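Local coordinates for proton-dependent oligopeptide transporter family protein (Xanthomonas campestris, PDB 6EI3) that probably carries short peptides across the membrane by coupling their movement to that of protons, and is seen here in an auto-inhibited state, at residues Phe59-Leu64 against Ile110-Gly115; Arg287-Val292 against Ser423-Ser428. All coordinates share one frame; numbering follows the deposited sequence.

Overall arrangement
Read from the N terminus, contact 1 is the earlier of the two contacts, where the junction of helices 40-60 and 62-95 meets helix 100-117 after 45 intervening residues, 41 of them helical. Contact 2 closes a much longer excursion of 130 residues, bringing the end of helix 400-424 back to helix 281-306. The two loops follow one another in series, neither nested nor crossed, and their centres lie about 24 Å apart. Although the contacts do not touch, they share a neighbour: helix 430-456 meets Phe59 and Pro62 of contact 1 through Tyr438, and Leu289 and Ala425 of contact 2 through Val433.

Contact 1 of 2, residues Phe59-Leu64 against Ile110-Gly115; sequences FFFPLL and IAFGAG. With 78M ((2S)-2,3-dihydroxypropyl(7Z)-pentadec-7-enoate), chain G; 78M ((2S)-2,3-dihydroxypropyl(7Z)-pentadec-7-enoate), chain R.
Phe61 and Phe112 form a T-shaped (edge-to-face) pair where the junction of two helices packs on a third, helix 100-117, in the all-helical fold of the Major Facilitator Superfamily. Phe61 sits in the break between helices 40-60 and 62-95. The CB of Phe61 lies over the backbone of Gly115, and because that residue carries no side chain the Phe61 and Gly115 CA atoms come within 4.5 Å. From CB the ring leaves with CG anti to the carbonyl carbon (chi1 -72°), a torsion that lays one face against Phe112. CD1 of Phe61 is 3.6 Å from CD1 of Phe112, and CD2 of Phe61 is 3.6 Å from the Phe112 CA, so one ring touches both the side chain and the backbone of its partner. Phe112 CD1 sits over the centre of the Phe61 face, near CG and, at the tip, CZ; the ring centroids are 5.0 Å apart and the planes stand at 75°. Further out, Phe61 CE1 approaches the ester oxygen O2 of the 78M lipid of chain R at 4.0 Å, whereas CE2 nears C11 of the 78M of chain G. On the opposite face of Phe61, Phe60 CD2 rests toward the rim, and Phe60 in turn has the terminal C15 of chain G over its own ring. The T-shaped pair therefore lies beside two bound 78M molecules, and Phe82 also meets Phe112.

Beside this pair, Gly115 O lies 3.1 Å from Pro62 N, which has no hydrogen to give, so this close approach is packing and not a hydrogen bond; the proline ring carbons crowd round the same oxygen. Three residues after Phe61, Leu64 reaches the far part of the Phe112 ring, its CD2 lying 3.4 Å from CE1.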
ATOM      1  N   PHE A  59      -1.541  -5.174   3.130  1.00 22.71           N
ATOM      2  CA  PHE A  59      -2.278  -3.927   3.327  1.00 21.88           C
ATOM      3  C   PHE A  59      -3.746  -4.131   3.670  1.00 26.33           C
ATOM      4  O   PHE A  59      -4.430  -3.158   3.989  1.00 25.68           O
ATOM      5  CB  PHE A  59      -2.072  -3.007   2.118  1.00 22.69           C
ATOM      6  CG  PHE A  59      -0.725  -2.321   2.209  1.00 23.72           C
ATOM      7  CD1 PHE A  59       0.427  -2.941   1.730  1.00 26.57           C
ATOM      8  CD2 PHE A  59      -0.612  -1.043   2.751  1.00 26.19           C
ATOM      9  CE1 PHE A  59       1.675  -2.303   1.808  1.00 27.30           C
ATOM     10  CE2 PHE A  59       0.633  -0.397   2.813  1.00 28.78           C
ATOM     11  CZ  PHE A  59       1.768  -1.042   2.355  1.00 26.41           C
ATOM     12  N   PHE A  60      -4.200  -5.394   3.729  1.00 24.20           N
ATOM     13  CA  PHE A  60      -5.572  -5.704   4.157  1.00 25.42           C
ATOM     14  C   PHE A  60      -5.596  -6.076   5.660  1.00 30.83           C
ATOM     15  O   PHE A  60      -6.468  -5.594   6.385  1.00 30.70           O
ATOM     16  CB  PHE A  60      -6.184  -6.851   3.326  1.00 27.92           C
ATOM     17  CG  PHE A  60      -7.497  -7.344   3.898  1.00 30.89           C
ATOM     18  CD1 PHE A  60      -8.669  -6.605   3.734  1.00 34.01           C
ATOM     19  CD2 PHE A  60      -7.543  -8.492   4.684  1.00 33.64           C
ATOM     20  CE1 PHE A  60      -9.875  -7.039   4.300  1.00 36.94           C
ATOM     21  CE2 PHE A  60      -8.752  -8.916   5.262  1.00 37.72           C
ATOM     22  CZ  PHE A  60      -9.909  -8.189   5.059  1.00 36.18           C
ATOM     23  N   PHE A  61      -4.651  -6.958   6.113  1.00 27.27           N
ATOM     24  CA  PHE A  61      -4.589  -7.455   7.494  1.00 26.42           C
ATOM     25  C   PHE A  61      -4.389  -6.351   8.568  1.00 30.07           C
ATOM     26  O   PHE A  61      -4.840  -6.618   9.678  1.00 29.13           O
ATOM     27  CB  PHE A  61      -3.601  -8.613   7.668  1.00 27.42           C
ATOM     28  CG  PHE A  61      -4.119  -9.881   7.027  1.00 28.57           C
ATOM     29  CD1 PHE A  61      -5.316 -10.454   7.447  1.00 31.10           C
ATOM     30  CD2 PHE A  61      -3.408 -10.503   6.007  1.00 31.57           C
ATOM     31  CE1 PHE A  61      -5.804 -11.620   6.844  1.00 33.65           C
ATOM     32  CE2 PHE A  61      -3.893 -11.676   5.401  1.00 35.56           C
ATOM     33  CZ  PHE A  61      -5.086 -12.229   5.832  1.00 34.13           C
ATOM     34  N   PRO A  62      -3.931  -5.089   8.303  1.00 27.23           N
ATOM     35  CA  PRO A  62      -4.028  -4.044   9.352  1.00 27.75           C
ATOM     36  C   PRO A  62      -5.431  -3.934   9.938  1.00 31.89           C
ATOM     37  O   PRO A  62      -5.548  -3.553  11.097  1.00 31.67           O
ATOM     38  CB  PRO A  62      -3.682  -2.761   8.593  1.00 28.61           C
ATOM     39  CG  PRO A  62      -2.724  -3.231   7.540  1.00 31.59           C
ATOM     40  CD  PRO A  62      -3.318  -4.526   7.079  1.00 27.19           C
ATOM     41  N   LEU A  63      -6.498  -4.283   9.159  1.00 30.35           N
ATOM     42  CA  LEU A  63      -7.885  -4.245   9.654  1.00 31.90           C
ATOM     43  C   LEU A  63      -8.039  -5.173  10.872  1.00 35.39           C
ATOM     44  O   LEU A  63      -8.586  -4.755  11.897  1.00 34.34           O
ATOM     45  CB  LEU A  63      -8.918  -4.657   8.572  1.00 33.02           C
ATOM     46  CG  LEU A  63      -9.249  -3.652   7.454  1.00 39.75           C
ATOM     47  CD1 LEU A  63     -10.327  -4.230   6.516  1.00 40.45           C
ATOM     48  CD2 LEU A  63      -9.797  -2.319   8.022  1.00 42.90           C
ATOM     49  N   LEU A  64      -7.524  -6.418  10.759  1.00 30.87           N
ATOM     50  CA  LEU A  64      -7.559  -7.415  11.820  1.00 31.12           C
ATOM     51  C   LEU A  64      -6.648  -7.036  12.988  1.00 33.83           C
ATOM     52  O   LEU A  64      -7.105  -7.085  14.125  1.00 34.47           O
ATOM     53  CB  LEU A  64      -7.229  -8.817  11.291  1.00 31.43           C
ATOM     54  CG  LEU A  64      -7.377  -9.977  12.295  1.00 36.78           C
ATOM     55  CD1 LEU A  64      -8.847 -10.211  12.699  1.00 37.37           C
ATOM     56  CD2 LEU A  64      -6.793 -11.241  11.726  1.00 37.41           C
ATOM     57  N   ILE A 110       3.688 -14.301   6.440  1.00 24.90           N
ATOM     58  CA  ILE A 110       4.420 -13.024   6.408  1.00 23.43           C
ATOM     59  C   ILE A 110       3.442 -11.911   6.152  1.00 27.46           C
ATOM     60  O   ILE A 110       3.480 -10.931   6.873  1.00 26.63           O
ATOM     61  CB  ILE A 110       5.587 -13.015   5.375  1.00 25.74           C
ATOM     62  CG1 ILE A 110       6.745 -13.899   5.900  1.00 27.18           C
ATOM     63  CG2 ILE A 110       6.102 -11.566   5.118  1.00 25.23           C
ATOM     64  CD1 ILE A 110       7.761 -14.263   4.849  1.00 31.55           C
ATOM     65  N   ALA A 111       2.527 -12.074   5.156  1.00 26.04           N
ATOM     66  CA  ALA A 111       1.517 -11.060   4.831  1.00 25.48           C
ATOM     67  C   ALA A 111       0.648 -10.748   6.064  1.00 28.94           C
ATOM     68  O   ALA A 111       0.403  -9.590   6.383  1.00 26.30           O
ATOM     69  CB  ALA A 111       0.632 -11.560   3.694  1.00 26.24           C
ATOM     70  N   PHE A 112       0.198 -11.800   6.746  1.00 27.37           N
ATOM     71  CA  PHE A 112      -0.630 -11.722   7.944  1.00 28.11           C
ATOM     72  C   PHE A 112       0.094 -11.030   9.086  1.00 30.95           C
ATOM     73  O   PHE A 112      -0.485 -10.141   9.724  1.00 29.75           O
ATOM     74  CB  PHE A 112      -1.050 -13.143   8.366  1.00 31.33           C
ATOM     75  CG  PHE A 112      -2.067 -13.245   9.481  1.00 33.90           C
ATOM     76  CD1 PHE A 112      -3.411 -12.989   9.241  1.00 37.26           C
ATOM     77  CD2 PHE A 112      -1.697 -13.696  10.741  1.00 35.98           C
ATOM     78  CE1 PHE A 112      -4.360 -13.146  10.254  1.00 38.78           C
ATOM     79  CE2 PHE A 112      -2.655 -13.881  11.746  1.00 39.44           C
ATOM     80  CZ  PHE A 112      -3.976 -13.589  11.499  1.00 37.96           C
ATOM     81  N   GLY A 113       1.341 -11.440   9.335  1.00 27.38           N
ATOM     82  CA  GLY A 113       2.143 -10.863  10.407  1.00 27.58           C
ATOM     83  C   GLY A 113       2.476  -9.400  10.187  1.00 29.16           C
ATOM     84  O   GLY A 113       2.290  -8.578  11.090  1.00 26.38           O
ATOM     85  N   ALA A 114       2.995  -9.077   8.978  1.00 25.07           N
ATOM     86  CA  ALA A 114       3.398  -7.728   8.588  1.00 24.90           C
ATOM     87  C   ALA A 114       2.186  -6.817   8.524  1.00 29.68           C
ATOM     88  O   ALA A 114       2.272  -5.663   8.930  1.00 29.31           O
ATOM     89  CB  ALA A 114       4.108  -7.748   7.238  1.00 25.05           C
ATOM     90  N   GLY A 115       1.068  -7.349   8.042  1.00 25.70           N
ATOM     91  CA  GLY A 115      -0.159  -6.577   7.969  1.00 25.92           C
ATOM     92  C   GLY A 115      -0.731  -6.261   9.340  1.00 29.31           C
ATOM     93  O   GLY A 115      -1.134  -5.122   9.593  1.00 28.19           O
TER
HETATM   94  O21 78M G 606      -2.499 -18.627 -10.455  1.00 68.54           O
HETATM   95  C20 78M G 606      -2.393 -19.497  -9.334  1.00 70.07           C
HETATM   96  C18 78M G 606      -1.484 -18.903  -8.283  1.00 71.26           C
HETATM   97  O19 78M G 606      -0.119 -18.990  -8.701  1.00 69.21           O
HETATM   98  C17 78M G 606      -1.642 -19.555  -6.926  1.00 73.95           C
HETATM   99  O2  78M G 606      -1.784 -18.490  -5.952  1.00 74.17           O
HETATM  100  C1  78M G 606      -0.687 -18.043  -5.324  1.00 71.96           C
HETATM  101  O1  78M G 606       0.431 -18.373  -5.608  1.00 74.47           O
HETATM  102  C2  78M G 606      -1.037 -17.057  -4.251  1.00 67.52           C
HETATM  103  C3  78M G 606      -0.109 -17.085  -3.046  1.00 62.63           C
HETATM  104  C4  78M G 606       0.030 -15.711  -2.424  1.00 59.99           C
HETATM  105  C5  78M G 606       0.529 -15.702  -0.996  1.00 58.49           C
HETATM  106  C6  78M G 606       0.203 -14.411  -0.249  1.00 58.40           C
HETATM  107  C7  78M G 606      -1.181 -14.395   0.317  1.00 59.46           C
HETATM  108  C8  78M G 606      -1.724 -13.429   1.034  1.00 59.18           C
HETATM  109  C9  78M G 606      -3.102 -13.433   1.618  1.00 59.20           C
HETATM  110  C10 78M G 606      -4.109 -12.635   0.802  1.00 58.75           C
HETATM  111  C11 78M G 606      -5.362 -12.254   1.577  1.00 57.67           C
HETATM  112  C12 78M G 606      -6.336 -11.444   0.750  1.00 56.44           C
HETATM  113  C13 78M G 606      -7.448 -10.766   1.524  1.00 55.47           C
HETATM  114  C15 78M G 606      -9.480  -9.276   1.339  1.00 58.35           C
HETATM  115  C14 78M G 606      -8.248  -9.813   0.661  1.00 56.08           C
HETATM  116  O21 78M R 617     -10.848  -9.537   8.988  1.00 92.68           O
HETATM  117  C20 78M R 617     -10.979 -10.888   9.414  1.00 93.94           C
HETATM  118  C18 78M R 617      -9.992 -11.778   8.697  1.00 93.72           C
HETATM  119  O19 78M R 617     -10.420 -12.004   7.349  1.00 93.73           O
HETATM  120  C17 78M R 617      -9.755 -13.086   9.419  1.00 95.12           C
HETATM  121  O2  78M R 617      -8.671 -13.697   8.679  1.00 94.40           O
HETATM  122  C1  78M R 617      -8.213 -14.890   9.074  1.00 93.83           C
HETATM  123  O1  78M R 617      -8.399 -15.364  10.165  1.00 95.10           O
HETATM  124  C2  78M R 617      -7.494 -15.579   7.955  1.00 91.81           C
HETATM  125  C3  78M R 617      -5.992 -15.683   8.149  1.00 90.08           C
HETATM  126  C4  78M R 617      -5.480 -17.070   7.800  1.00 89.65           C
HETATM  127  C5  78M R 617      -4.003 -17.142   7.474  1.00 87.50           C
HETATM  128  C6  78M R 617      -3.654 -16.749   6.041  1.00 85.29           C
HETATM  129  C7  78M R 617      -2.275 -17.224   5.719  1.00 83.77           C
HETATM  130  C8  78M R 617      -1.875 -17.978   4.705  1.00 82.58           C
HETATM  131  C9  78M R 617      -2.653 -18.508   3.536  1.00 80.97           C
HETATM  132  C10 78M R 617      -1.685 -18.821   2.397  1.00 77.80           C
HETATM  133  C11 78M R 617      -2.232 -19.740   1.323  1.00 76.80           C
HETATM  134  C12 78M R 617      -1.160 -20.606   0.688  1.00 74.94           C
HETATM  135  C13 78M R 617      -1.681 -21.589  -0.343  1.00 75.71           C
HETATM  136  C15 78M R 617      -1.107 -23.515  -1.878  1.00 75.89           C
HETATM  137  C14 78M R 617      -0.708 -22.710  -0.665  1.00 75.77           C

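Contact 2 of 2, residues Arg287-Val292 against Ser423-Ser428; sequences RALLRV and SQAPPS
Gln424 OE1 is gripped twice, by Tyr497 OH and by the backbone N of Val500, both from the C-terminal part of the chain. The other arm of the amide is held as well: NE2 donates to Ser423 OG at 3.1 Å along a nearly straight line (170°), with the hydroxyl in the amide plane. Gln424 therefore turns its polar end away from helix 281-306 and offers that helix its CB and its carbonyl. Ala288 CB packs on Gln424 O at 3.5 Å, and Val292 CG2, one turn further along, grazes Gln424 CB at 4.5 Å. This is a helix packed against a helix terminus, for Ala425 already leaves the helical path of 400-424. Leu289 packs on the extended residues that follow. With chi1 at -114°, away from a staggered position, it brings a single methyl, CD2, to 3.7 Å from Ala425 CB and 3.8 Å from Pro426 CD; Val432 and Val433 of helix 430-456 also meet this leucine. The chemistry implies a division of labour: polar bonds fix the helix end to the C-terminal segment, while between residues 287-292 and 423-428 the contact rests on van der Waals packing, mostly apolar, with no hydrogen bond.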
ATOM      1  N   ARG A 287     -19.337  12.671   7.110  1.00 41.18           N
ATOM      2  CA  ARG A 287     -19.503  13.232   5.759  1.00 41.08           C
ATOM      3  C   ARG A 287     -18.123  13.527   5.148  1.00 43.97           C
ATOM      4  O   ARG A 287     -17.886  13.199   3.981  1.00 43.14           O
ATOM      5  CB  ARG A 287     -20.353  14.518   5.781  1.00 41.85           C
ATOM      6  CG  ARG A 287     -20.803  14.933   4.385  1.00 53.10           C
ATOM      7  CD  ARG A 287     -21.997  15.877   4.355  1.00 70.51           C
ATOM      8  NE  ARG A 287     -23.251  15.271   4.818  1.00 80.49           N
ATOM      9  CZ  ARG A 287     -24.030  14.474   4.092  1.00 89.77           C
ATOM     10  NH1 ARG A 287     -23.673  14.123   2.862  1.00 75.96           N
ATOM     11  NH2 ARG A 287     -25.159  14.000   4.599  1.00 73.07           N
ATOM     12  N   ALA A 288     -17.225  14.139   5.949  1.00 40.06           N
ATOM     13  CA  ALA A 288     -15.860  14.466   5.561  1.00 39.94           C
ATOM     14  C   ALA A 288     -15.077  13.176   5.243  1.00 45.01           C
ATOM     15  O   ALA A 288     -14.379  13.126   4.226  1.00 45.21           O
ATOM     16  CB  ALA A 288     -15.184  15.243   6.678  1.00 40.70           C
ATOM     17  N   LEU A 289     -15.240  12.120   6.078  1.00 42.14           N
ATOM     18  CA  LEU A 289     -14.602  10.806   5.893  1.00 41.85           C
ATOM     19  C   LEU A 289     -15.035  10.154   4.576  1.00 42.89           C
ATOM     20  O   LEU A 289     -14.205   9.542   3.910  1.00 42.26           O
ATOM     21  CB  LEU A 289     -14.941   9.858   7.065  1.00 43.30           C
ATOM     22  CG  LEU A 289     -13.825   9.393   8.017  1.00 49.48           C
ATOM     23  CD1 LEU A 289     -12.559   8.945   7.276  1.00 48.96           C
ATOM     24  CD2 LEU A 289     -13.528  10.422   9.071  1.00 54.91           C
ATOM     25  N   LEU A 290     -16.326  10.269   4.208  1.00 39.42           N
ATOM     26  CA  LEU A 290     -16.838   9.708   2.954  1.00 39.69           C
ATOM     27  C   LEU A 290     -16.310  10.441   1.721  1.00 43.61           C
ATOM     28  O   LEU A 290     -16.045   9.805   0.701  1.00 42.75           O
ATOM     29  CB  LEU A 290     -18.358   9.599   2.934  1.00 40.80           C
ATOM     30  CG  LEU A 290     -18.970   8.625   3.939  1.00 45.59           C
ATOM     31  CD1 LEU A 290     -20.478   8.803   4.005  1.00 46.49           C
ATOM     32  CD2 LEU A 290     -18.565   7.146   3.638  1.00 47.13           C
ATOM     33  N   ARG A 291     -16.115  11.760   1.825  1.00 40.47           N
ATOM     34  CA  ARG A 291     -15.509  12.551   0.754  1.00 40.09           C
ATOM     35  C   ARG A 291     -14.057  12.115   0.560  1.00 41.94           C
ATOM     36  O   ARG A 291     -13.603  12.014  -0.575  1.00 40.51           O
ATOM     37  CB  ARG A 291     -15.584  14.046   1.072  1.00 39.14           C
ATOM     38  CG  ARG A 291     -16.981  14.608   0.939  1.00 39.10           C
ATOM     39  CD  ARG A 291     -16.910  16.114   0.924  1.00 49.34           C
ATOM     40  NE  ARG A 291     -18.205  16.732   1.199  1.00 53.35           N
ATOM     41  CZ  ARG A 291     -18.567  17.207   2.384  1.00 69.31           C
ATOM     42  NH1 ARG A 291     -17.737  17.130   3.421  1.00 55.53           N
ATOM     43  NH2 ARG A 291     -19.755  17.772   2.542  1.00 57.77           N
ATOM     44  N   VAL A 292     -13.356  11.793   1.669  1.00 39.59           N
ATOM     45  CA  VAL A 292     -11.970  11.290   1.691  1.00 38.38           C
ATOM     46  C   VAL A 292     -11.894   9.933   1.002  1.00 41.48           C
ATOM     47  O   VAL A 292     -10.962   9.688   0.228  1.00 41.59           O
ATOM     48  CB  VAL A 292     -11.393  11.259   3.138  1.00 41.95           C
ATOM     49  CG1 VAL A 292     -10.248  10.249   3.282  1.00 41.10           C
ATOM     50  CG2 VAL A 292     -10.948  12.644   3.570  1.00 41.87           C
ATOM     51  N   SER A 423      -6.048  16.399   7.759  1.00 32.74           N
ATOM     52  CA  SER A 423      -6.455  17.800   7.855  1.00 32.96           C
ATOM     53  C   SER A 423      -7.963  18.006   7.670  1.00 37.60           C
ATOM     54  O   SER A 423      -8.486  18.992   8.160  1.00 40.37           O
ATOM     55  CB  SER A 423      -5.693  18.633   6.828  1.00 35.54           C
ATOM     56  OG  SER A 423      -6.260  18.498   5.534  1.00 40.08           O
ATOM     57  N   GLN A 424      -8.649  17.105   6.943  1.00 33.76           N
ATOM     58  CA  GLN A 424     -10.087  17.201   6.601  1.00 33.95           C
ATOM     59  C   GLN A 424     -11.000  16.372   7.494  1.00 39.46           C
ATOM     60  O   GLN A 424     -12.162  16.689   7.638  1.00 40.05           O
ATOM     61  CB  GLN A 424     -10.325  16.779   5.121  1.00 34.05           C
ATOM     62  CG  GLN A 424      -9.450  17.508   4.098  1.00 30.89           C
ATOM     63  CD  GLN A 424      -9.788  18.978   4.052  1.00 35.84           C
ATOM     64  OE1 GLN A 424     -10.902  19.372   3.702  1.00 30.10           O
ATOM     65  NE2 GLN A 424      -8.855  19.812   4.468  1.00 22.44           N
ATOM     66  N   ALA A 425     -10.509  15.278   8.018  1.00 38.28           N
ATOM     67  CA  ALA A 425     -11.317  14.391   8.851  1.00 39.13           C
ATOM     68  C   ALA A 425     -11.128  14.755  10.337  1.00 43.72           C
ATOM     69  O   ALA A 425     -10.123  15.392  10.664  1.00 43.06           O
ATOM     70  CB  ALA A 425     -10.886  12.954   8.596  1.00 39.16           C
ATOM     71  N   PRO A 426     -12.051  14.382  11.259  1.00 42.53           N
ATOM     72  CA  PRO A 426     -11.839  14.727  12.684  1.00 43.68           C
ATOM     73  C   PRO A 426     -10.610  14.020  13.255  1.00 50.09           C
ATOM     74  O   PRO A 426     -10.431  12.835  12.954  1.00 50.24           O
ATOM     75  CB  PRO A 426     -13.118  14.224  13.368  1.00 46.12           C
ATOM     76  CG  PRO A 426     -14.088  14.015  12.293  1.00 50.03           C
ATOM     77  CD  PRO A 426     -13.318  13.647  11.075  1.00 44.24           C
ATOM     78  N   PRO A 427      -9.729  14.698  14.037  1.00 48.45           N
ATOM     79  CA  PRO A 427      -8.521  14.016  14.557  1.00 48.32           C
ATOM     80  C   PRO A 427      -8.793  12.753  15.385  1.00 54.32           C
ATOM     81  O   PRO A 427      -7.956  11.858  15.422  1.00 53.99           O
ATOM     82  CB  PRO A 427      -7.813  15.110  15.361  1.00 50.49           C
ATOM     83  CG  PRO A 427      -8.276  16.377  14.732  1.00 55.17           C
ATOM     84  CD  PRO A 427      -9.731  16.119  14.429  1.00 50.91           C
ATOM     85  N   SER A 428      -9.983  12.652  15.983  1.00 52.39           N
ATOM     86  CA  SER A 428     -10.420  11.486  16.748  1.00 53.35           C
ATOM     87  C   SER A 428     -10.705  10.285  15.831  1.00 58.96           C
ATOM     88  O   SER A 428     -10.735   9.148  16.314  1.00 59.29           O
ATOM     89  CB  SER A 428     -11.670  11.822  17.551  1.00 57.52           C
ATOM     90  OG  SER A 428     -12.725  12.187  16.678  1.00 69.25           O
TER